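Long-range contact in peptidase M16 domain protein (Alicyclobacillus acidocaldarius subsp. acidocaldarius DSM 446, PDB 4XEA), which is a putative M16-family metallopeptidase, probably a metal-dependent hydrolase that cleaves peptide bonds and holds a nickel ion in the crystal: residues A[29-42]-A[89-102]. Sequence-based numbering, arbitrary orientation.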
loop_
_atom_site.group_PDB
_atom_site.type_symbol
_atom_site.label_atom_id
_atom_site.label_comp_id
_atom_site.label_asym_id
_atom_site.label_seq_id
_atom_site.Cartn_x
_atom_site.Cartn_y
_atom_site.Cartn_z
ATOM N N HIS A 29 -11.600 -10.990 11.588
ATOM C CA HIS A 29 -12.290 -9.877 12.237
ATOM C C HIS A 29 -12.939 -8.956 11.221
ATOM O O HIS A 29 -14.004 -8.398 11.477
ATOM C CB HIS A 29 -11.309 -9.056 13.088
ATOM C CG HIS A 29 -10.660 -9.819 14.209
ATOM N ND1 HIS A 29 -11.317 -10.141 15.380
ATOM C CD2 HIS A 29 -9.405 -10.312 14.336
ATOM C CE1 HIS A 29 -10.489 -10.782 16.189
ATOM N NE2 HIS A 29 -9.318 -10.893 15.583
ATOM N N GLN A 30 -12.305 -8.799 10.049
ATOM C CA GLN A 30 -12.783 -7.874 9.032
ATOM C C GLN A 30 -13.791 -8.503 8.092
ATOM O O GLN A 30 -13.628 -9.650 7.674
ATOM C CB GLN A 30 -11.613 -7.353 8.205
ATOM C CG GLN A 30 -11.994 -6.246 7.210
ATOM C CD GLN A 30 -11.030 -6.152 6.044
ATOM O OE1 GLN A 30 -10.885 -7.080 5.274
ATOM N NE2 GLN A 30 -10.377 -5.026 5.922
ATOM N N THR A 31 -14.836 -7.745 7.773
ATOM C CA THR A 31 -15.719 -8.020 6.625
ATOM C C THR A 31 -15.491 -6.878 5.631
ATOM O O THR A 31 -15.362 -5.719 6.040
ATOM C CB THR A 31 -17.204 -8.118 7.055
ATOM O OG1 THR A 31 -17.358 -9.234 7.920
ATOM C CG2 THR A 31 -18.186 -8.311 5.820
ATOM N N TYR A 32 -15.370 -7.221 4.341
ATOM C CA TYR A 32 -15.145 -6.252 3.287
ATOM C C TYR A 32 -16.259 -6.499 2.275
ATOM O O TYR A 32 -16.524 -7.648 1.869
ATOM C CB TYR A 32 -13.738 -6.443 2.694
ATOM C CG TYR A 32 -13.269 -5.414 1.645
ATOM C CD1 TYR A 32 -13.786 -5.421 0.336
ATOM C CD2 TYR A 32 -12.284 -4.477 1.937
ATOM C CE1 TYR A 32 -13.349 -4.491 -0.630
ATOM C CE2 TYR A 32 -11.834 -3.542 0.960
ATOM C CZ TYR A 32 -12.375 -3.572 -0.312
ATOM O OH TYR A 32 -11.971 -2.663 -1.277
ATOM N N ALA A 33 -16.966 -5.433 1.922
ATOM C CA ALA A 33 -18.169 -5.546 1.098
ATOM C C ALA A 33 -18.088 -4.525 -0.046
ATOM O O ALA A 33 -17.711 -3.375 0.185
ATOM C CB ALA A 33 -19.385 -5.262 1.979
HETATM N N MSE A 34 -18.496 -4.917 -1.259
HETATM C CA MSE A 34 -18.481 -3.990 -2.383
HETATM C C MSE A 34 -19.758 -4.162 -3.219
HETATM O O MSE A 34 -20.140 -5.300 -3.538
HETATM C CB MSE A 34 -17.236 -4.229 -3.251
HETATM C CG MSE A 34 -17.163 -3.380 -4.570
HETATM SE SE MSE A 34 -15.478 -3.519 -5.566
HETATM C CE MSE A 34 -14.265 -2.506 -4.409
ATOM N N PHE A 35 -20.413 -3.027 -3.501
ATOM C CA PHE A 35 -21.599 -2.938 -4.343
ATOM C C PHE A 35 -21.189 -2.105 -5.578
ATOM O O PHE A 35 -20.839 -0.937 -5.430
ATOM C CB PHE A 35 -22.706 -2.230 -3.525
ATOM C CG PHE A 35 -24.100 -2.283 -4.122
ATOM C CD1 PHE A 35 -24.492 -3.253 -5.027
ATOM C CD2 PHE A 35 -25.056 -1.385 -3.668
ATOM C CE1 PHE A 35 -25.802 -3.277 -5.537
ATOM C CE2 PHE A 35 -26.375 -1.416 -4.156
ATOM C CZ PHE A 35 -26.730 -2.357 -5.098
ATOM N N ALA A 36 -21.172 -2.709 -6.766
ATOM C CA ALA A 36 -20.662 -2.041 -7.972
ATOM C C ALA A 36 -21.602 -2.105 -9.115
ATOM O O ALA A 36 -22.401 -3.056 -9.213
ATOM C CB ALA A 36 -19.320 -2.620 -8.384
ATOM N N THR A 37 -21.475 -1.112 -10.003
ATOM C CA THR A 37 -22.314 -1.031 -11.206
ATOM C C THR A 37 -21.463 -1.135 -12.462
ATOM O O THR A 37 -20.354 -0.601 -12.516
ATOM C CB THR A 37 -23.153 0.265 -11.252
ATOM O OG1 THR A 37 -23.862 0.353 -12.492
ATOM C CG2 THR A 37 -22.247 1.462 -11.095
ATOM N N ARG A 38 -21.991 -1.860 -13.455
ATOM C CA ARG A 38 -21.402 -1.929 -14.806
ATOM C C ARG A 38 -21.673 -0.622 -15.590
ATOM O O ARG A 38 -22.448 -0.589 -16.575
ATOM C CB ARG A 38 -21.971 -3.123 -15.553
ATOM C CG ARG A 38 -21.236 -3.493 -16.809
ATOM C CD ARG A 38 -21.879 -4.682 -17.535
ATOM N NE ARG A 38 -21.898 -5.971 -16.805
ATOM C CZ ARG A 38 -22.921 -6.464 -16.096
ATOM N NH1 ARG A 38 -24.037 -5.763 -15.902
ATOM N NH2 ARG A 38 -22.804 -7.676 -15.540
ATOM N N TYR A 39 -20.983 0.413 -15.156
ATOM C CA TYR A 39 -21.090 1.770 -15.680
ATOM C C TYR A 39 -19.846 2.520 -15.238
ATOM O O TYR A 39 -19.535 2.587 -14.032
ATOM C CB TYR A 39 -22.317 2.451 -15.118
ATOM C CG TYR A 39 -22.500 3.889 -15.580
ATOM C CD1 TYR A 39 -22.433 4.226 -16.924
ATOM C CD2 TYR A 39 -22.761 4.901 -14.674
ATOM C CE1 TYR A 39 -22.611 5.522 -17.364
ATOM C CE2 TYR A 39 -22.957 6.219 -15.101
ATOM C CZ TYR A 39 -22.904 6.510 -16.445
ATOM O OH TYR A 39 -23.117 7.787 -16.878
ATOM N N GLY A 40 -19.104 3.089 -16.179
ATOM C CA GLY A 40 -17.940 3.894 -15.808
ATOM C C GLY A 40 -17.718 5.042 -16.741
ATOM O O GLY A 40 -18.609 5.386 -17.513
ATOM N N SER A 41 -16.500 5.590 -16.708
ATOM C CA SER A 41 -16.182 6.821 -17.440
ATOM C C SER A 41 -16.317 6.678 -18.944
ATOM O O SER A 41 -16.593 7.687 -19.627
ATOM C CB SER A 41 -14.775 7.361 -17.095
ATOM O OG SER A 41 -13.727 6.471 -17.496
ATOM N N VAL A 42 -16.131 5.465 -19.472
ATOM C CA VAL A 42 -16.138 5.298 -20.913
ATOM C C VAL A 42 -17.522 5.096 -21.524
ATOM O O VAL A 42 -17.645 5.094 -22.737
ATOM C CB VAL A 42 -15.146 4.241 -21.436
ATOM C CG1 VAL A 42 -13.684 4.610 -20.996
ATOM C CG2 VAL A 42 -15.569 2.815 -21.068
ATOM N N TYR A 89 -14.923 4.476 -5.711
ATOM C CA TYR A 89 -14.143 4.944 -6.832
ATOM C C TYR A 89 -14.936 4.755 -8.135
ATOM O O TYR A 89 -15.880 3.965 -8.205
ATOM C CB TYR A 89 -12.725 4.268 -6.886
ATOM C CG TYR A 89 -12.764 2.771 -7.231
ATOM C CD1 TYR A 89 -12.948 2.350 -8.544
ATOM C CD2 TYR A 89 -12.657 1.792 -6.238
ATOM C CE1 TYR A 89 -13.005 0.986 -8.876
ATOM C CE2 TYR A 89 -12.713 0.440 -6.553
ATOM C CZ TYR A 89 -12.888 0.041 -7.884
ATOM O OH TYR A 89 -12.949 -1.282 -8.212
ATOM N N THR A 90 -14.541 5.519 -9.149
ATOM C CA THR A 90 -14.996 5.331 -10.526
ATOM C C THR A 90 -13.794 4.965 -11.369
ATOM O O THR A 90 -12.696 5.568 -11.220
ATOM C CB THR A 90 -15.550 6.633 -11.059
ATOM O OG1 THR A 90 -16.516 7.132 -10.128
ATOM C CG2 THR A 90 -16.189 6.440 -12.430
ATOM N N THR A 91 -13.965 3.958 -12.215
ATOM C CA THR A 91 -12.927 3.606 -13.195
ATOM C C THR A 91 -13.542 3.589 -14.601
ATOM O O THR A 91 -14.642 4.126 -14.821
ATOM C CB THR A 91 -12.098 2.337 -12.845
ATOM O OG1 THR A 91 -10.999 2.245 -13.783
ATOM C CG2 THR A 91 -12.912 1.043 -12.920
ATOM N N PHE A 92 -12.816 3.034 -15.566
ATOM C CA PHE A 92 -13.232 3.141 -16.964
ATOM C C PHE A 92 -14.589 2.536 -17.204
ATOM O O PHE A 92 -15.393 3.070 -17.992
ATOM C CB PHE A 92 -12.188 2.473 -17.870
ATOM C CG PHE A 92 -10.849 3.106 -17.780
ATOM C CD1 PHE A 92 -10.691 4.464 -18.093
ATOM C CD2 PHE A 92 -9.755 2.391 -17.368
ATOM C CE1 PHE A 92 -9.456 5.082 -18.004
ATOM C CE2 PHE A 92 -8.493 3.019 -17.316
ATOM C CZ PHE A 92 -8.372 4.365 -17.619
ATOM N N ASP A 93 -14.829 1.379 -16.596
ATOM C CA ASP A 93 -15.986 0.570 -16.930
ATOM C C ASP A 93 -16.829 0.107 -15.744
ATOM O O ASP A 93 -17.770 -0.707 -15.912
ATOM C CB ASP A 93 -15.579 -0.645 -17.800
ATOM C CG ASP A 93 -14.558 -1.566 -17.124
ATOM O OD1 ASP A 93 -14.174 -1.320 -15.959
ATOM O OD2 ASP A 93 -14.109 -2.528 -17.777
ATOM N N HIS A 94 -16.499 0.584 -14.547
ATOM C CA HIS A 94 -17.390 0.366 -13.406
ATOM C C HIS A 94 -17.187 1.455 -12.357
ATOM O O HIS A 94 -16.183 2.205 -12.375
ATOM C CB HIS A 94 -17.234 -1.066 -12.816
ATOM C CG HIS A 94 -15.940 -1.309 -12.088
ATOM N ND1 HIS A 94 -14.807 -1.805 -12.710
ATOM C CD2 HIS A 94 -15.605 -1.134 -10.784
ATOM C CE1 HIS A 94 -13.832 -1.921 -11.812
ATOM N NE2 HIS A 94 -14.301 -1.543 -10.633
ATOM N N THR A 95 -18.204 1.588 -11.499
ATOM C CA THR A 95 -18.168 2.418 -10.309
ATOM C C THR A 95 -18.464 1.506 -9.122
ATOM O O THR A 95 -19.393 0.667 -9.174
ATOM C CB THR A 95 -19.246 3.550 -10.349
ATOM O OG1 THR A 95 -19.240 4.216 -11.620
ATOM C CG2 THR A 95 -18.998 4.576 -9.250
ATOM N N ALA A 96 -17.654 1.654 -8.073
ATOM C CA ALA A 96 -17.703 0.785 -6.895
ATOM C C ALA A 96 -17.848 1.573 -5.587
ATOM O O ALA A 96 -17.199 2.620 -5.405
ATOM C CB ALA A 96 -16.451 -0.081 -6.817
ATOM N N TYR A 97 -18.696 1.019 -4.701
ATOM C CA TYR A 97 -18.952 1.485 -3.337
ATOM C C TYR A 97 -18.629 0.350 -2.361
ATOM O O TYR A 97 -19.072 -0.799 -2.545
ATOM C CB TYR A 97 -20.417 1.940 -3.201
ATOM C CG TYR A 97 -20.792 2.981 -4.253
ATOM C CD1 TYR A 97 -20.627 4.335 -3.989
ATOM C CD2 TYR A 97 -21.209 2.607 -5.539
ATOM C CE1 TYR A 97 -20.889 5.290 -4.925
ATOM C CE2 TYR A 97 -21.500 3.584 -6.513
ATOM C CZ TYR A 97 -21.328 4.919 -6.196
ATOM O OH TYR A 97 -21.597 5.902 -7.118
ATOM N N TYR A 98 -17.829 0.636 -1.320
ATOM C CA TYR A 98 -17.351 -0.462 -0.483
ATOM C C TYR A 98 -17.092 -0.030 0.942
ATOM O O TYR A 98 -16.817 1.145 1.179
ATOM C CB TYR A 98 -16.099 -1.063 -1.101
ATOM C CG TYR A 98 -14.922 -0.106 -1.265
ATOM C CD1 TYR A 98 -13.916 -0.062 -0.317
ATOM C CD2 TYR A 98 -14.814 0.736 -2.381
ATOM C CE1 TYR A 98 -12.824 0.805 -0.450
ATOM C CE2 TYR A 98 -13.710 1.596 -2.538
ATOM C CZ TYR A 98 -12.729 1.615 -1.571
ATOM O OH TYR A 98 -11.672 2.478 -1.681
ATOM N N PHE A 99 -17.246 -0.969 1.885
ATOM C CA PHE A 99 -16.885 -0.730 3.251
ATOM C C PHE A 99 -16.028 -1.863 3.754
ATOM O O PHE A 99 -15.999 -2.961 3.197
ATOM C CB PHE A 99 -18.140 -0.521 4.161
ATOM C CG PHE A 99 -18.939 -1.773 4.453
ATOM C CD1 PHE A 99 -18.520 -2.682 5.411
ATOM C CD2 PHE A 99 -20.152 -2.006 3.801
ATOM C CE1 PHE A 99 -19.266 -3.823 5.693
ATOM C CE2 PHE A 99 -20.909 -3.146 4.083
ATOM C CZ PHE A 99 -20.465 -4.056 5.022
ATOM N N SER A 100 -15.321 -1.589 4.829
ATOM C CA SER A 100 -14.768 -2.641 5.646
ATOM C C SER A 100 -15.046 -2.340 7.128
ATOM O O SER A 100 -15.096 -1.186 7.542
ATOM C CB SER A 100 -13.298 -2.783 5.366
ATOM O OG SER A 100 -12.623 -1.683 5.893
ATOM N N GLY A 101 -15.269 -3.395 7.903
ATOM C CA GLY A 101 -15.593 -3.255 9.324
ATOM C C GLY A 101 -15.486 -4.548 10.101
ATOM O O GLY A 101 -15.106 -5.582 9.554
ATOM N N THR A 102 -15.845 -4.484 11.384
ATOM C CA THR A 102 -15.574 -5.572 12.319
ATOM C C THR A 102 -16.796 -6.097 13.109
ATOM O O THR A 102 -16.657 -6.974 13.971
ATOM C CB THR A 102 -14.507 -5.125 13.320
ATOM O OG1 THR A 102 -14.945 -3.940 13.988
ATOM C CG2 THR A 102 -13.221 -4.807 12.590
#
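A33 and F99 meet as a hydrogen-bonded pair on the buried face of two antiparallel strands, 31-37 and 95-101, neighbours in the six-stranded mixed sheet. The A33 methyl sits over one face of the F99 ring, a CH-pi contact with CB 3.6 Å from the ring centroid. F99 reaches it because its CG lies between the backbone N and the carbonyl carbon (chi1 73°), folding the ring across toward the neighbouring strand. T31, F35, T37, T95 and Y97 share this face; the F35 carbonyl oxygen lies in the plane of the Y97 ring, 3.6 Å from CD2 at its edge. Reciprocal N-H...O bonds join T31 to G101, A33 to F99, F35 to Y97 and T37 to T95, while the backbones of Y32, M34 and A36 bond strand 194-200.

On the other face the end with Y32, Y98 and S100 is looser and partly exposed. The Y32 and Y98 rings are near parallel but slid apart, centroids 5.7 Å apart, and Y32 OH comes 3.4 Å from Y98 CD1. M362 of the second subunit packs on Q30 and S100. M34, A36 and A96 are buried: M34 SE rests 3.8 Å from A96 CB, its CE meets the Y98 and Y89 rings, and helix 367-379 covers M34 and A36.

Beyond the strands, T95 OG1 donates to Y39 O (2.9 Å), and loop 91-94 receives S41 N on T91 O and V42 N on F92 O. The contact thus couples a mostly apolar buried face, whose T37 and Y97 hydroxyls bond F188 and Y189, to a loop end held by backbone hydrogen bonds and the T95 hydroxyl; adjacent T90 bonds E64 of the HxxEH motif, probably the general base as in M16 relatives, beside nickel ligands H61 and H65.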